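Side-chain contacts in EcmrR transcriptional regulator (Escherichia coli, PDB 6WL5), which probably senses cationic drugs through its GyrI-like ligand-binding domain and, as a multidrug-sensing MerR family regulator, activates transcription in response: residues F21-P24 with S28-K31; P52-T57 with E151-V156; L58-E63 with N68-F73; P93-V98 with S130-Y135. All blocks are in the same frame, centred on the assembly; numbering follows the deposited sequence.

Contact 1: residues F21-P24 with S28-K31; sequences FIVP and SYIK
Val23 packs against the root of the Tyr29 side chain, and this is the tight part of the contact. Its CG1 methyl comes within 3.7 Å of Tyr29 CB, CG2 lies nearly as close to the same carbon, and CG1 also reaches the near part of the ring at CD1, so the forked valine closes round the first carbon of the tyrosine. A beta-branched residue suits a strand and offers two methyls at short reach. With CG anti to the backbone N (chi1 168°), Tyr29 runs its ring back along the strand toward Phe21. There the two aromatic side chains cross at about a right angle, touching at a single point, Phe21 CD2 to Tyr29 CE1 at 4.0 Å. Tyr29 is buried, and its hydroxyl is satisfied deeper in the sheet by a hydrogen bond with Thr57 OG1, while Val71 and Phe73 of strand 69-77 also touch its side chain.

The other end is looser. Pro24, exposed, sets CG and CD of its ring beside Ser28, with CD 4.0 Å from Ser28 CB. Ser28 turns its hydroxyl to Asp25 OD1, a short-range bond within the turn that leads into helix 26-31; a small polar residue fits here at the partly exposed border.

Strand 7-23 and the short helix following it are thus joined across a tight connection by apolar contacts, with no polar bond between the two segments. Such a junction depends on shape and burial rather than on charge, and the hydroxyl of the buried Tyr29 is paired with Thr57.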
# COMPACT_ATOMS: atom_id res chain seq x y z
N PHE A 21 2.40 12.54 -0.42
CA PHE A 21 2.92 13.22 -1.59
C PHE A 21 1.81 13.40 -2.63
O PHE A 21 0.92 12.56 -2.74
CB PHE A 21 3.97 12.39 -2.38
CG PHE A 21 5.14 11.90 -1.59
CD1 PHE A 21 6.28 12.66 -1.51
CD2 PHE A 21 5.15 10.62 -1.05
CE1 PHE A 21 7.40 12.21 -0.84
CE2 PHE A 21 6.28 10.15 -0.39
CZ PHE A 21 7.39 10.96 -0.27
N ILE A 22 1.92 14.44 -3.45
CA ILE A 22 1.27 14.51 -4.76
C ILE A 22 2.33 14.16 -5.80
O ILE A 22 3.31 14.90 -5.96
CB ILE A 22 0.72 15.91 -5.07
CG1 ILE A 22 -0.22 16.43 -3.99
CG2 ILE A 22 0.03 15.91 -6.43
CD1 ILE A 22 -1.42 15.52 -3.82
N VAL A 23 2.10 13.08 -6.56
CA VAL A 23 3.13 12.58 -7.46
C VAL A 23 2.73 12.66 -8.94
O VAL A 23 1.56 12.42 -9.29
CB VAL A 23 3.57 11.15 -7.09
CG1 VAL A 23 4.17 11.13 -5.70
CG2 VAL A 23 2.41 10.16 -7.23
N PRO A 24 3.67 13.00 -9.83
CA PRO A 24 3.30 13.09 -11.25
C PRO A 24 2.84 11.78 -11.84
O PRO A 24 1.98 11.77 -12.73
CB PRO A 24 4.58 13.59 -11.93
CG PRO A 24 5.45 14.09 -10.88
CD PRO A 24 5.00 13.57 -9.57
N SER A 28 7.80 8.30 -10.75
CA SER A 28 8.33 9.42 -9.99
C SER A 28 8.16 9.17 -8.50
O SER A 28 9.06 9.46 -7.70
CB SER A 28 7.69 10.73 -10.42
OG SER A 28 7.93 11.00 -11.80
N TYR A 29 7.02 8.61 -8.13
CA TYR A 29 6.71 8.33 -6.74
C TYR A 29 7.69 7.32 -6.16
O TYR A 29 8.24 7.53 -5.08
CB TYR A 29 5.31 7.73 -6.69
CG TYR A 29 4.91 7.10 -5.37
CD1 TYR A 29 5.24 7.69 -4.16
CD2 TYR A 29 4.23 5.89 -5.35
CE1 TYR A 29 4.91 7.11 -2.96
CE2 TYR A 29 3.87 5.30 -4.14
CZ TYR A 29 4.22 5.92 -2.94
OH TYR A 29 3.91 5.34 -1.73
N ILE A 30 7.91 6.21 -6.85
CA ILE A 30 8.70 5.19 -6.20
C ILE A 30 10.16 5.61 -5.98
O ILE A 30 10.79 5.13 -5.03
CB ILE A 30 8.56 3.79 -6.84
CG1 ILE A 30 9.18 3.81 -8.23
CG2 ILE A 30 7.08 3.34 -6.85
CD1 ILE A 30 8.99 2.51 -8.96
N LYS A 31 10.69 6.53 -6.79
CA LYS A 31 12.03 7.08 -6.55
C LYS A 31 12.11 7.85 -5.24
O LYS A 31 13.22 8.00 -4.68
CB LYS A 31 12.44 7.98 -7.73
CG LYS A 31 12.82 7.22 -8.96
CD LYS A 31 13.30 8.08 -10.09
CE LYS A 31 12.19 8.89 -10.65
NZ LYS A 31 12.68 9.69 -11.82

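Contact 2: residues P52-T57 with E151-V156; sequences PAYCFT and EIQFPV. With 16A (cetyl-trimethyl-ammonium), chain F; EDO (1,2-ethanediol), chain K.
The hydroxyl of Tyr54 is gripped by two groups: it donates a short hydrogen bond to the side-chain carbonyl of Gln153, Tyr54 OH to Gln153 OE1 at 2.7 Å, and it also bonds Arg132 NH1. It meets OE1 in the plane of the amide, on a lone pair (C=O...donor angle 135°), and OE1 in turn lies at the edge of the phenol ring, near its plane. The side chains come from opposite directions, with ring and amide planes 57° apart. Tyr54 holds its CG anti to the backbone N (chi1 -173°), which carries the hydroxyl across to strand 149-158.

Glutamine suits the place because its amide can accept at one end and donate at the other. In the conformer of Glu151 described here, one of two, Gln153 NE2 gives a nearly straight bond to Glu151 OE2 at 2.9 Å, with OE2 in the plane of the amide, which, together with the bond to Tyr54, would set the flip of the amide. Were Gln153 cut back to an alanine, the Tyr54 hydroxyl would probably lose its acceptor and be less firmly fixed.

Phe56 CD1 lies 3.5 Å above the centre of the Tyr54 ring, covering one face. Strand 132-137 runs between strands 55-59 and 149-158 in the antiparallel sheet, so the bond bridges over it, while Ile11 and Cys14 of strand 7-23 touch Tyr54 as well.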
# COMPACT_ATOMS: atom_id res chain seq x y z
N PRO A 52 5.39 -10.36 10.47
CA PRO A 52 5.74 -10.04 9.08
C PRO A 52 5.64 -8.56 8.77
O PRO A 52 4.91 -7.83 9.45
CB PRO A 52 4.69 -10.78 8.25
CG PRO A 52 3.60 -11.12 9.21
CD PRO A 52 4.15 -11.14 10.58
N ALA A 53 6.35 -8.15 7.73
CA ALA A 53 6.34 -6.79 7.27
C ALA A 53 4.94 -6.42 6.75
O ALA A 53 4.17 -7.26 6.27
CB ALA A 53 7.35 -6.62 6.13
N TYR A 54 4.65 -5.12 6.78
CA TYR A 54 3.45 -4.59 6.11
C TYR A 54 3.82 -3.21 5.59
O TYR A 54 3.92 -2.25 6.35
CB TYR A 54 2.27 -4.53 7.06
CG TYR A 54 0.92 -4.17 6.47
CD1 TYR A 54 0.61 -4.40 5.14
CD2 TYR A 54 -0.07 -3.60 7.27
CE1 TYR A 54 -0.65 -4.08 4.61
CE2 TYR A 54 -1.32 -3.26 6.76
CZ TYR A 54 -1.61 -3.50 5.43
OH TYR A 54 -2.89 -3.13 4.97
N CYS A 55 4.06 -3.12 4.29
CA CYS A 55 4.61 -1.94 3.64
C CYS A 55 3.69 -1.64 2.48
O CYS A 55 3.50 -2.49 1.62
CB CYS A 55 6.01 -2.26 3.14
SG CYS A 55 6.74 -0.91 2.19
N PHE A 56 3.07 -0.45 2.47
CA PHE A 56 1.98 -0.25 1.54
C PHE A 56 1.80 1.23 1.23
O PHE A 56 2.17 2.12 2.01
CB PHE A 56 0.65 -0.81 2.08
CG PHE A 56 0.25 -0.25 3.41
CD1 PHE A 56 0.77 -0.79 4.57
CD2 PHE A 56 -0.65 0.80 3.52
CE1 PHE A 56 0.43 -0.30 5.83
CE2 PHE A 56 -1.03 1.28 4.78
CZ PHE A 56 -0.49 0.72 5.94
N THR A 57 1.24 1.47 0.05
CA THR A 57 0.82 2.80 -0.34
C THR A 57 -0.68 2.92 -0.13
O THR A 57 -1.45 2.05 -0.56
CB THR A 57 1.14 3.06 -1.82
OG1 THR A 57 2.56 2.99 -1.99
CG2 THR A 57 0.61 4.43 -2.30
N GLU A 151 -0.05 -7.03 -3.07
CA GLU A 151 -1.44 -7.26 -2.73
C GLU A 151 -2.21 -5.95 -2.76
O GLU A 151 -1.81 -4.97 -2.12
CB GLU A 151 -1.61 -7.95 -1.37
CG GLU A 151 -3.07 -8.24 -1.07
CD GLU A 151 -3.29 -9.19 0.08
OE1 GLU A 151 -3.14 -10.42 -0.09
OE2 GLU A 151 -3.62 -8.69 1.18
N ILE A 152 -3.29 -5.94 -3.52
CA ILE A 152 -4.18 -4.77 -3.62
C ILE A 152 -5.36 -5.00 -2.69
O ILE A 152 -6.00 -6.05 -2.76
CB ILE A 152 -4.64 -4.48 -5.06
CG1 ILE A 152 -3.46 -4.42 -6.05
CG2 ILE A 152 -5.42 -3.16 -5.07
CD1 ILE A 152 -2.30 -3.54 -5.62
N GLN A 153 -5.62 -4.04 -1.80
CA GLN A 153 -6.61 -4.18 -0.72
C GLN A 153 -7.61 -3.04 -0.80
O GLN A 153 -7.27 -1.88 -0.58
CB GLN A 153 -5.90 -4.18 0.65
CG GLN A 153 -4.64 -5.08 0.69
CD GLN A 153 -3.90 -4.99 2.01
OE1 GLN A 153 -3.72 -3.90 2.57
NE2 GLN A 153 -3.37 -6.13 2.46
N PHE A 154 -8.88 -3.37 -1.07
CA PHE A 154 -9.96 -2.39 -1.09
C PHE A 154 -10.75 -2.44 0.22
O PHE A 154 -11.40 -3.47 0.50
CB PHE A 154 -10.91 -2.70 -2.25
CG PHE A 154 -10.52 -2.10 -3.59
CD1 PHE A 154 -9.20 -1.82 -3.91
CD2 PHE A 154 -11.49 -1.81 -4.51
CE1 PHE A 154 -8.87 -1.28 -5.14
CE2 PHE A 154 -11.16 -1.24 -5.73
CZ PHE A 154 -9.85 -0.98 -6.05
N PRO A 155 -10.71 -1.39 1.04
CA PRO A 155 -11.57 -1.36 2.24
C PRO A 155 -13.03 -1.33 1.83
O PRO A 155 -13.44 -0.48 1.05
CB PRO A 155 -11.15 -0.06 2.94
CG PRO A 155 -9.80 0.31 2.32
CD PRO A 155 -9.93 -0.16 0.89
N VAL A 156 -13.82 -2.27 2.35
CA VAL A 156 -15.21 -2.39 1.93
C VAL A 156 -16.17 -2.65 3.08
O VAL A 156 -15.79 -3.07 4.17
CB VAL A 156 -15.41 -3.49 0.85
CG1 VAL A 156 -14.67 -3.17 -0.43
CG2 VAL A 156 -14.94 -4.84 1.37
C1 16A F . 21.42 -0.65 -10.30
C2 16A F . 19.95 -0.98 -10.35
C3 16A F . 19.35 -0.18 -9.22
C4 16A F . 18.11 -0.87 -8.70
C5 16A F . 17.65 -0.12 -7.48
C6 16A F . 16.95 -1.07 -6.55
C7 16A F . 16.52 -0.34 -5.31
C8 16A F . 15.66 -1.22 -4.45
C9 16A F . 15.23 -0.49 -3.19
C10 16A F . 13.98 -1.15 -2.67
C11 16A F . 13.13 -0.29 -1.73
C12 16A F . 11.81 -1.08 -1.66
C13 16A F . 10.77 -0.66 -0.64
C14 16A F . 9.70 -1.75 -0.35
C15 16A F . 10.01 -2.41 0.99
C16 16A F . 10.35 -3.90 0.99
N1 16A F . 9.58 -4.64 2.01
C17 16A F . 8.23 -4.94 1.53
C18 16A F . 10.30 -5.89 2.26
C19 16A F . 9.45 -3.94 3.30
C1 EDO K . -18.57 -5.89 6.41
O1 EDO K . -19.67 -5.23 5.77
C2 EDO K . -17.24 -5.26 6.02
O2 EDO K . -17.06 -3.96 6.60

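Contact 3: residues L58-E63 with N68-F73; sequences LYHDKE and NMDVEF. With 16A (cetyl-trimethyl-ammonium), chain E.
His60 NE2 gives its proton to Glu72 OE1 at 2.8 Å in a fairly straight bond (N-H...acceptor angle 164°). The oxygen lies near the imidazole plane and is met on its anti side but well out of the carboxylate plane, with ring and carboxylate planes 68° apart. Both ends have second partners, His60 ND1 with Ser130 OG and Glu72 OE2 with Gln90, which fix the ring rotation and hold the carboxylate.

Asp61 acts on the backbone instead: its OD2 takes the amide of Asp70, Asp70 N to Asp61 OD2 at 2.9 Å, the donor standing above the carboxylate plane. One water joins Asp61 N and OD2 to Asp70 O, and a second links Asp61 OD1 to Asn68 O. A short acid suits a turn, where it can reach main-chain donors nearby. Asp70 itself pairs with Arg20.

Backbone bonds between Leu58 and Glu72, in both directions, and from His60 N to Asp70 O hold the strands together. On the opposite face of the sheet from Leu58 and Glu72, Tyr59 and Val71 lie side by side, with Val71 CG1 3.5 Å from Tyr59 CE1. Met69 SD sits at the edge of the Tyr59 ring, 5.3 Å from its centroid, a Met-aromatic contact. Carbon C14 of the cetyl-trimethyl-ammonium lies over one ring face, and the detergent's N-methyl C17 is 3.7 Å from Met69 SD.

This is an antiparallel beta hairpin with a G1 bulge at Asn68 and Met69 facing Val23, and it forms one wall of a detergent-binding pocket.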
# COMPACT_ATOMS: atom_id res chain seq x y z
N LEU A 58 -1.10 4.02 0.47
CA LEU A 58 -2.49 4.42 0.46
C LEU A 58 -2.72 5.35 -0.72
O LEU A 58 -2.04 6.38 -0.85
CB LEU A 58 -2.82 5.13 1.76
CG LEU A 58 -2.72 4.28 3.04
CD1 LEU A 58 -2.98 5.10 4.27
CD2 LEU A 58 -3.69 3.15 2.91
N TYR A 59 -3.72 5.02 -1.53
CA TYR A 59 -4.16 5.89 -2.63
C TYR A 59 -5.39 6.68 -2.19
O TYR A 59 -6.48 6.12 -2.12
CB TYR A 59 -4.47 5.03 -3.85
CG TYR A 59 -3.18 4.55 -4.53
CD1 TYR A 59 -2.55 5.31 -5.50
CD2 TYR A 59 -2.58 3.34 -4.18
CE1 TYR A 59 -1.35 4.91 -6.08
CE2 TYR A 59 -1.39 2.92 -4.76
CZ TYR A 59 -0.79 3.69 -5.73
OH TYR A 59 0.38 3.27 -6.37
N HIS A 60 -5.21 7.97 -1.93
CA HIS A 60 -6.22 8.82 -1.30
C HIS A 60 -7.11 9.57 -2.27
O HIS A 60 -8.07 10.23 -1.83
CB HIS A 60 -5.53 9.82 -0.37
CG HIS A 60 -4.94 9.20 0.86
ND1 HIS A 60 -5.68 8.44 1.74
CD2 HIS A 60 -3.68 9.25 1.37
CE1 HIS A 60 -4.92 8.06 2.75
NE2 HIS A 60 -3.70 8.55 2.56
N ASP A 61 -6.89 9.44 -3.58
CA ASP A 61 -7.73 10.16 -4.51
C ASP A 61 -9.16 9.65 -4.45
O ASP A 61 -9.41 8.51 -4.08
CB ASP A 61 -7.17 10.04 -5.92
CG ASP A 61 -6.01 10.99 -6.15
OD1 ASP A 61 -6.19 12.21 -5.92
OD2 ASP A 61 -4.92 10.51 -6.53
N LYS A 62 -10.09 10.52 -4.79
CA LYS A 62 -11.50 10.18 -4.73
C LYS A 62 -12.01 9.59 -6.02
O LYS A 62 -13.22 9.42 -6.17
CB LYS A 62 -12.31 11.44 -4.41
CG LYS A 62 -12.02 12.02 -3.00
CD LYS A 62 -11.85 10.90 -1.96
CE LYS A 62 -11.11 11.34 -0.69
NZ LYS A 62 -11.72 12.53 -0.04
N GLU A 63 -11.16 9.45 -7.02
CA GLU A 63 -11.50 8.79 -8.26
C GLU A 63 -10.24 8.07 -8.73
O GLU A 63 -9.13 8.28 -8.22
CB GLU A 63 -11.95 9.79 -9.33
CG GLU A 63 -10.84 10.67 -9.83
CD GLU A 63 -11.26 11.60 -10.91
OE1 GLU A 63 -12.46 11.55 -11.28
OE2 GLU A 63 -10.40 12.40 -11.35
N ASN A 68 -0.67 12.71 -11.25
CA ASN A 68 -1.01 13.72 -10.26
C ASN A 68 -1.77 13.07 -9.09
O ASN A 68 -2.82 13.55 -8.66
CB ASN A 68 -1.83 14.86 -10.90
CG ASN A 68 -1.87 16.07 -10.04
OD1 ASN A 68 -0.84 16.50 -9.52
ND2 ASN A 68 -3.05 16.68 -9.91
N MET A 69 -1.21 11.96 -8.57
CA MET A 69 -1.88 11.16 -7.55
C MET A 69 -1.52 11.60 -6.14
O MET A 69 -0.37 11.97 -5.86
CB MET A 69 -1.50 9.69 -7.72
CG MET A 69 -1.92 9.09 -9.04
SD MET A 69 -1.34 7.39 -9.21
CE MET A 69 0.43 7.53 -9.30
N ASP A 70 -2.51 11.51 -5.25
CA ASP A 70 -2.35 11.73 -3.81
C ASP A 70 -2.07 10.38 -3.16
O ASP A 70 -2.97 9.54 -3.03
CB ASP A 70 -3.62 12.38 -3.24
CG ASP A 70 -3.49 12.79 -1.78
OD1 ASP A 70 -2.49 12.45 -1.09
OD2 ASP A 70 -4.44 13.46 -1.31
N VAL A 71 -0.80 10.16 -2.77
CA VAL A 71 -0.35 8.87 -2.28
C VAL A 71 0.33 9.05 -0.94
O VAL A 71 0.94 10.08 -0.68
CB VAL A 71 0.61 8.20 -3.29
CG1 VAL A 71 -0.16 7.85 -4.55
CG2 VAL A 71 1.89 9.04 -3.56
N GLU A 72 0.25 8.02 -0.10
CA GLU A 72 0.89 8.03 1.21
C GLU A 72 1.63 6.71 1.40
O GLU A 72 1.01 5.64 1.47
CB GLU A 72 -0.14 8.28 2.31
CG GLU A 72 0.47 8.47 3.68
CD GLU A 72 -0.54 9.00 4.68
OE1 GLU A 72 -1.71 8.59 4.56
OE2 GLU A 72 -0.16 9.81 5.57
N PHE A 73 2.96 6.78 1.46
CA PHE A 73 3.76 5.61 1.71
C PHE A 73 3.76 5.30 3.19
O PHE A 73 4.06 6.18 4.01
CB PHE A 73 5.20 5.82 1.28
CG PHE A 73 6.04 4.65 1.54
CD1 PHE A 73 5.91 3.52 0.78
CD2 PHE A 73 6.89 4.64 2.63
CE1 PHE A 73 6.71 2.41 1.02
CE2 PHE A 73 7.72 3.54 2.88
CZ PHE A 73 7.61 2.43 2.08
C1 16A E . -18.34 3.61 -7.58
C2 16A E . -16.88 4.02 -7.42
C3 16A E . -16.12 3.97 -8.74
C4 16A E . -14.61 3.80 -8.58
C5 16A E . -14.01 4.29 -7.26
C6 16A E . -12.49 4.35 -7.35
C7 16A E . -11.81 5.21 -6.30
C8 16A E . -10.34 5.35 -6.68
C9 16A E . -9.45 4.97 -5.53
C10 16A E . -8.18 5.82 -5.43
C11 16A E . -7.30 5.86 -6.66
C12 16A E . -6.61 4.53 -6.98
C13 16A E . -5.40 4.81 -7.87
C14 16A E . -4.51 3.59 -7.94
C15 16A E . -3.42 3.76 -8.98
C16 16A E . -2.46 2.62 -8.83
N1 16A E . -1.47 2.55 -9.91
C17 16A E . -0.77 3.83 -10.14
C18 16A E . -0.53 1.52 -9.45
C19 16A E . -2.08 2.02 -11.13
O HOH W 1 -4.52 8.21 -4.96
O HOH W 2 -4.60 14.18 -6.72

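Contact 4: residues P93-V98 with S130-Y135; sequences PAITAV and SPRESY. With 16A (cetyl-trimethyl-ammonium), chain E.
Arg132 reaches Ile95 and Pro93 on an arm extended from CG to NE, which carries the guanidinium far from its own strand. Ile95, pointing toward it from the opposite direction, sets CG1 between its backbone N and carbonyl carbon (chi1 56°), and with the chain then extended, CD1 comes over the flat group.

That methyl sits 3.4 Å above the guanidinium plane, over its centre, at 3.5 Å from Arg132 CZ, while CG2 of Ile95 lies beside NH2. At the edge, Arg132 NH2 donates to Pro93 O at 2.9 Å, with the oxygen only 2° out of the guanidinium plane. A water accepts from Arg132 NH1 at 2.9 Å. Arginine suits the place: the flat face, which has no N-H pointing out of it, can take a methyl, while the N-H groups at the rim meet oxygens. Losing the guanidinium, as with a leucine at this position, is likely to leave the carbonyl of Pro93 without this donor and to open a gap beneath the Ile95 methyl.

The next residue, Glu133, points to the other face of the sheet. It accepts a hydrogen bond from Tyr135, Tyr135 OH to Glu133 OE2 at 2.6 Å, on the anti lone pair, and its OE1 comes 3.3 Å from methyl C18 of the cetyl-trimethyl-ammonium, a carboxylate next to a cationic head group. Pro131 CG touches the alkyl chain.

Strand 149-158 separates strands 88-103 and 132-137 in the sheet, so Arg132 reaches across it, touching Gln153 on the way, while Ile11 of strand 7-23 packs against both Ile95 and Arg132.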
# COMPACT_ATOMS: atom_id res chain seq x y z
N PRO A 93 -6.00 2.57 10.65
CA PRO A 93 -7.06 1.81 11.33
C PRO A 93 -7.32 0.45 10.69
O PRO A 93 -6.96 0.19 9.54
CB PRO A 93 -8.29 2.73 11.23
CG PRO A 93 -8.04 3.49 9.94
CD PRO A 93 -6.54 3.74 9.94
N ALA A 94 -7.95 -0.41 11.49
CA ALA A 94 -8.41 -1.71 11.01
C ALA A 94 -9.49 -1.54 9.95
O ALA A 94 -10.32 -0.62 10.00
CB ALA A 94 -9.03 -2.49 12.17
N ILE A 95 -9.51 -2.47 8.99
CA ILE A 95 -10.48 -2.46 7.91
C ILE A 95 -10.87 -3.89 7.57
O ILE A 95 -10.16 -4.85 7.91
CB ILE A 95 -9.97 -1.81 6.60
CG1 ILE A 95 -8.67 -2.51 6.12
CG2 ILE A 95 -9.79 -0.33 6.79
CD1 ILE A 95 -8.22 -2.02 4.77
N THR A 96 -12.01 -4.03 6.92
CA THR A 96 -12.36 -5.24 6.23
C THR A 96 -12.05 -4.97 4.76
O THR A 96 -12.47 -3.95 4.22
CB THR A 96 -13.83 -5.58 6.38
OG1 THR A 96 -14.17 -5.76 7.77
CG2 THR A 96 -14.16 -6.87 5.64
N ALA A 97 -11.29 -5.86 4.13
CA ALA A 97 -10.85 -5.60 2.77
C ALA A 97 -11.13 -6.78 1.87
O ALA A 97 -10.95 -7.94 2.28
CB ALA A 97 -9.33 -5.32 2.72
N VAL A 98 -11.49 -6.48 0.62
CA VAL A 98 -11.37 -7.45 -0.45
C VAL A 98 -10.03 -7.23 -1.14
O VAL A 98 -9.63 -6.08 -1.41
CB VAL A 98 -12.57 -7.40 -1.41
CG1 VAL A 98 -12.73 -6.06 -2.13
CG2 VAL A 98 -12.54 -8.57 -2.38
N SER A 130 -9.45 4.39 1.53
CA SER A 130 -8.43 4.42 0.48
C SER A 130 -7.88 3.04 0.18
O SER A 130 -7.47 2.32 1.10
CB SER A 130 -7.30 5.31 0.99
OG SER A 130 -7.80 6.60 1.25
N PRO A 131 -7.82 2.63 -1.10
CA PRO A 131 -7.10 1.40 -1.46
C PRO A 131 -5.67 1.39 -0.94
O PRO A 131 -5.00 2.41 -0.88
CB PRO A 131 -7.15 1.42 -2.99
CG PRO A 131 -8.47 2.18 -3.29
CD PRO A 131 -8.45 3.27 -2.28
N ARG A 132 -5.22 0.20 -0.55
CA ARG A 132 -3.84 -0.04 -0.14
C ARG A 132 -3.15 -0.97 -1.13
O ARG A 132 -3.75 -1.92 -1.64
CB ARG A 132 -3.81 -0.69 1.24
CG ARG A 132 -4.75 -0.11 2.28
CD ARG A 132 -4.50 -0.63 3.67
NE ARG A 132 -5.37 0.06 4.62
CZ ARG A 132 -5.43 -0.22 5.91
NH1 ARG A 132 -4.66 -1.20 6.39
NH2 ARG A 132 -6.28 0.43 6.70
N GLU A 133 -1.87 -0.68 -1.39
CA GLU A 133 -1.05 -1.43 -2.33
C GLU A 133 0.14 -1.93 -1.54
O GLU A 133 1.04 -1.16 -1.21
CB GLU A 133 -0.63 -0.49 -3.47
CG GLU A 133 0.20 -1.08 -4.58
CD GLU A 133 0.33 -0.04 -5.69
OE1 GLU A 133 -0.55 -0.04 -6.57
OE2 GLU A 133 1.27 0.80 -5.63
N SER A 134 0.13 -3.21 -1.19
CA SER A 134 1.04 -3.80 -0.22
C SER A 134 2.15 -4.55 -0.96
O SER A 134 1.89 -5.56 -1.62
CB SER A 134 0.25 -4.76 0.67
OG SER A 134 1.10 -5.38 1.61
N TYR A 135 3.40 -4.10 -0.76
CA TYR A 135 4.56 -4.60 -1.49
C TYR A 135 5.14 -5.77 -0.72
O TYR A 135 5.53 -5.62 0.44
CB TYR A 135 5.61 -3.49 -1.63
CG TYR A 135 4.96 -2.25 -2.24
CD1 TYR A 135 4.54 -2.25 -3.55
CD2 TYR A 135 4.74 -1.12 -1.47
CE1 TYR A 135 3.89 -1.14 -4.10
CE2 TYR A 135 4.12 -0.02 -2.00
CZ TYR A 135 3.68 -0.03 -3.30
OH TYR A 135 3.04 1.10 -3.78
C1 16A E . -18.34 3.61 -7.58
C2 16A E . -16.88 4.02 -7.42
C3 16A E . -16.12 3.97 -8.74
C4 16A E . -14.61 3.80 -8.58
C5 16A E . -14.01 4.29 -7.26
C6 16A E . -12.49 4.35 -7.35
C7 16A E . -11.81 5.21 -6.30
C8 16A E . -10.34 5.35 -6.68
C9 16A E . -9.45 4.97 -5.53
C10 16A E . -8.18 5.82 -5.43
C11 16A E . -7.30 5.86 -6.66
C12 16A E . -6.61 4.53 -6.98
C13 16A E . -5.40 4.81 -7.87
C14 16A E . -4.51 3.59 -7.94
C15 16A E . -3.42 3.76 -8.98
C16 16A E . -2.46 2.62 -8.83
N1 16A E . -1.47 2.55 -9.91
C17 16A E . -0.77 3.83 -10.14
C18 16A E . -0.53 1.52 -9.45
C19 16A E . -2.08 2.02 -11.13
O HOH W 3 -4.26 -1.27 9.27

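Overall arrangement
From the N terminus, contact 1 comes first: it closes a short turn between strand 7-23 and helix 26-31. Contact 2 then opens and closes the widest loop, tying strand 55-59 to strand 149-158 near the C terminus. Contacts 3 and 4 both nest inside it, one after the other without crossing: contact 3 closes the hairpin of strands 55-59 and 69-77, and contact 4 joins strands 88-103 and 132-137. All four reach one antiparallel sheet. Contact 1 borders contact 3 where strands 7-23 and 69-77 pair, the centres of contacts 2 and 4 lie only about 4 Å apart, and contacts 3 and 4 touch the same detergent molecule.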